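Local structure of sucrose 6(F)-phosphate phosphorylase (Thermoanaerobacterium thermosaccharolyticum DSM 571, 6S9V) at residues R64-I69 and L94-V99. The protein is a phosphorylase of the alpha-amylase superfamily, built around a closed, parallel eight-stranded TIM barrel. Sequence-based numbering, arbitrary orientation.
Sequences RGFAPI and LLDLMV
Met98 meets Phe66 and Pro68 where strand 92-97 of the TIM barrel gives way to its loop, a worked example of how an amylase-type barrel joins a strand end to the long loop that follows the neighbouring strand, 51-54. Its CB lies 4.0 Å from Pro68 CG; its CG faces both loop residues, 4.0 Å from Phe66 O and 4.1 Å from Pro68 CD. Bends at chi2 (54°) and chi3 (71°) fold the rest of the chain back, which lets sulfur and methyl serve different partners. SD touches Phe66 CD1 at 3.6 Å, an oblique Met-aromatic contact with the sulfur 60° off the normal through the ring centroid, whereas CE turns to the proline. At the neighbouring ring carbon, Asp96 brings its carboxylate to the edge, OD2 being 3.7 Å from Phe66 CE1 and close to the ring plane. That oxygen is also salt-bridged to Arg209, while OD1 accepts a hydrogen bond from His53, so partners on strands 207-210 and 51-54 hold the carboxylate beside the ring. The His309 ring meets that of Phe66 with the planes nearly parallel, and a bound BTB molecule, probably from the crystallisation liquor, comes within about 3 Å of the Phe66 side chain (nearest atoms), consistent with a pocket here. The methionine ends against the proline ring, with Met98 CE 3.8 Å from Pro68 CG.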
ATOM      1  N   ARG A  64      -0.411  -6.953 -12.854  1.00 20.94           N
ATOM      2  CA  ARG A  64      -1.471  -7.501 -12.014  1.00 22.95           C
ATOM      3  C   ARG A  64      -2.422  -6.422 -11.514  1.00 21.77           C
ATOM      4  O   ARG A  64      -2.533  -6.186 -10.304  1.00 21.22           O
ATOM      5  CB  ARG A  64      -0.882  -8.300 -10.846  1.00 23.75           C
ATOM      6  CG  ARG A  64      -1.946  -9.121 -10.146  1.00 22.00           C
ATOM      7  CD  ARG A  64      -1.407 -10.236  -9.240  1.00 20.79           C
ATOM      8  NE  ARG A  64      -2.545 -10.926  -8.648  1.00 20.34           N
ATOM      9  CZ  ARG A  64      -2.478 -11.950  -7.813  1.00 18.59           C
ATOM     10  NH1 ARG A  64      -1.303 -12.453  -7.455  1.00 18.16           N
ATOM     11  NH2 ARG A  64      -3.599 -12.475  -7.340  1.00 18.84           N
ATOM     12  N   GLY A  65      -3.107  -5.763 -12.451  1.00 19.18           N
ATOM     13  CA  GLY A  65      -4.158  -4.829 -12.142  1.00 18.72           C
ATOM     14  C   GLY A  65      -3.783  -3.369 -12.285  1.00 19.20           C
ATOM     15  O   GLY A  65      -4.677  -2.528 -12.428  1.00 18.72           O
ATOM     16  N   PHE A  66      -2.496  -3.035 -12.252  1.00 20.04           N
ATOM     17  CA  PHE A  66      -2.099  -1.630 -12.213  1.00 20.25           C
ATOM     18  C   PHE A  66      -1.887  -1.032 -13.601  1.00 21.21           C
ATOM     19  O   PHE A  66      -1.269   0.035 -13.718  1.00 21.86           O
ATOM     20  CB  PHE A  66      -0.859  -1.463 -11.341  1.00 18.20           C
ATOM     21  CG  PHE A  66      -1.146  -1.582  -9.872  1.00 17.55           C
ATOM     22  CD1 PHE A  66      -1.515  -0.472  -9.132  1.00 18.09           C
ATOM     23  CD2 PHE A  66      -1.084  -2.807  -9.242  1.00 18.87           C
ATOM     24  CE1 PHE A  66      -1.786  -0.583  -7.780  1.00 19.69           C
ATOM     25  CE2 PHE A  66      -1.355  -2.932  -7.898  1.00 20.29           C
ATOM     26  CZ  PHE A  66      -1.719  -1.824  -7.162  1.00 20.02           C
ATOM     27  N   ALA A  67      -2.414  -1.672 -14.649  1.00 19.84           N
ATOM     28  CA  ALA A  67      -2.520  -1.081 -15.987  1.00 19.75           C
ATOM     29  C   ALA A  67      -3.993  -1.093 -16.395  1.00 19.59           C
ATOM     30  O   ALA A  67      -4.404  -1.837 -17.298  1.00 17.20           O
ATOM     31  CB  ALA A  67      -1.662  -1.822 -17.010  1.00 19.64           C
ATOM     32  N   PRO A  68      -4.821  -0.293 -15.730  1.00 20.15           N
ATOM     33  CA  PRO A  68      -6.270  -0.399 -15.940  1.00 20.61           C
ATOM     34  C   PRO A  68      -6.710   0.091 -17.310  1.00 19.71           C
ATOM     35  O   PRO A  68      -6.291   1.151 -17.783  1.00 17.99           O
ATOM     36  CB  PRO A  68      -6.852   0.482 -14.822  1.00 20.35           C
ATOM     37  CG  PRO A  68      -5.761   1.482 -14.534  1.00 18.97           C
ATOM     38  CD  PRO A  68      -4.477   0.701 -14.695  1.00 19.65           C
ATOM     39  N   ILE A  69      -7.599  -0.683 -17.926  1.00 19.19           N
ATOM     40  CA  ILE A  69      -8.171  -0.343 -19.228  1.00 18.87           C
ATOM     41  C   ILE A  69      -9.372   0.576 -19.081  1.00 20.54           C
ATOM     42  O   ILE A  69      -9.579   1.475 -19.904  1.00 20.02           O
ATOM     43  CB  ILE A  69      -8.542  -1.648 -19.965  1.00 17.85           C
ATOM     44  CG1 ILE A  69      -7.276  -2.455 -20.276  1.00 17.87           C
ATOM     45  CG2 ILE A  69      -9.323  -1.362 -21.249  1.00 19.40           C
ATOM     46  CD1 ILE A  69      -7.556  -3.848 -20.810  1.00 20.17           C
ATOM     47  N   LEU A  94     -11.801   0.058   0.172  1.00 17.26           N
ATOM     48  CA  LEU A  94     -10.710   0.892  -0.307  1.00 18.36           C
ATOM     49  C   LEU A  94     -10.298   0.380  -1.681  1.00 18.94           C
ATOM     50  O   LEU A  94      -9.973  -0.801  -1.829  1.00 18.36           O
ATOM     51  CB  LEU A  94      -9.553   0.825   0.685  1.00 21.81           C
ATOM     52  CG  LEU A  94      -8.477   1.893   0.695  1.00 31.54           C
ATOM     53  CD1 LEU A  94      -7.692   1.786   2.009  1.00 34.11           C
ATOM     54  CD2 LEU A  94      -7.579   1.737  -0.497  1.00 35.86           C
ATOM     55  N   LEU A  95     -10.320   1.260  -2.683  1.00 17.10           N
ATOM     56  CA  LEU A  95      -9.892   0.914  -4.031  1.00 16.93           C
ATOM     57  C   LEU A  95      -8.789   1.850  -4.505  1.00 18.26           C
ATOM     58  O   LEU A  95      -8.625   2.956  -3.989  1.00 20.15           O
ATOM     59  CB  LEU A  95     -11.053   0.983  -5.026  1.00 18.38           C
ATOM     60  CG  LEU A  95     -12.196  -0.015  -4.891  1.00 20.00           C
ATOM     61  CD1 LEU A  95     -13.198   0.215  -6.029  1.00 19.61           C
ATOM     62  CD2 LEU A  95     -11.680  -1.452  -4.906  1.00 21.33           C
ATOM     63  N   ASP A  96      -8.056   1.395  -5.521  1.00 17.58           N
ATOM     64  CA  ASP A  96      -6.971   2.160  -6.117  1.00 17.25           C
ATOM     65  C   ASP A  96      -7.455   3.033  -7.263  1.00 18.13           C
ATOM     66  O   ASP A  96      -8.232   2.589  -8.116  1.00 19.79           O
ATOM     67  CB  ASP A  96      -5.890   1.232  -6.686  1.00 19.28           C
ATOM     68  CG  ASP A  96      -5.147   0.476  -5.627  1.00 23.06           C
ATOM     69  OD1 ASP A  96      -5.637  -0.577  -5.168  1.00 23.73           O
ATOM     70  OD2 ASP A  96      -4.051   0.939  -5.274  1.00 25.51           O
ATOM     71  N   LEU A  97      -6.928   4.253  -7.318  1.00 19.32           N
ATOM     72  CA  LEU A  97      -7.014   5.116  -8.488  1.00 20.04           C
ATOM     73  C   LEU A  97      -5.600   5.291  -9.026  1.00 19.78           C
ATOM     74  O   LEU A  97      -4.713   5.769  -8.310  1.00 19.15           O
ATOM     75  CB  LEU A  97      -7.637   6.468  -8.133  1.00 21.33           C
ATOM     76  CG  LEU A  97      -7.712   7.492  -9.264  1.00 23.98           C
ATOM     77  CD1 LEU A  97      -8.518   6.916 -10.432  1.00 24.96           C
ATOM     78  CD2 LEU A  97      -8.321   8.791  -8.764  1.00 24.78           C
ATOM     79  N   MET A  98      -5.377   4.863 -10.265  1.00 20.26           N
ATOM     80  CA  MET A  98      -4.052   4.977 -10.878  1.00 19.86           C
ATOM     81  C   MET A  98      -3.934   6.377 -11.475  1.00 20.27           C
ATOM     82  O   MET A  98      -4.075   6.605 -12.681  1.00 20.13           O
ATOM     83  CB  MET A  98      -3.840   3.879 -11.909  1.00 19.63           C
ATOM     84  CG  MET A  98      -3.262   2.574 -11.308  1.00 20.59           C
ATOM     85  SD  MET A  98      -4.165   1.834  -9.906  1.00 20.01           S
ATOM     86  CE  MET A  98      -5.641   1.212 -10.724  1.00 20.04           C
ATOM     87  N   VAL A  99      -3.660   7.345 -10.596  1.00 21.60           N
ATOM     88  CA  VAL A  99      -3.609   8.727 -11.043  1.00 23.35           C
ATOM     89  C   VAL A  99      -2.463   8.966 -12.019  1.00 24.21           C
ATOM     90  O   VAL A  99      -2.481   9.964 -12.747  1.00 25.93           O
ATOM     91  CB  VAL A  99      -3.484   9.721  -9.865  1.00 22.87           C
ATOM     92  CG1 VAL A  99      -4.764   9.761  -9.050  1.00 22.87           C
ATOM     93  CG2 VAL A  99      -2.288   9.376  -8.988  1.00 22.08           C
TER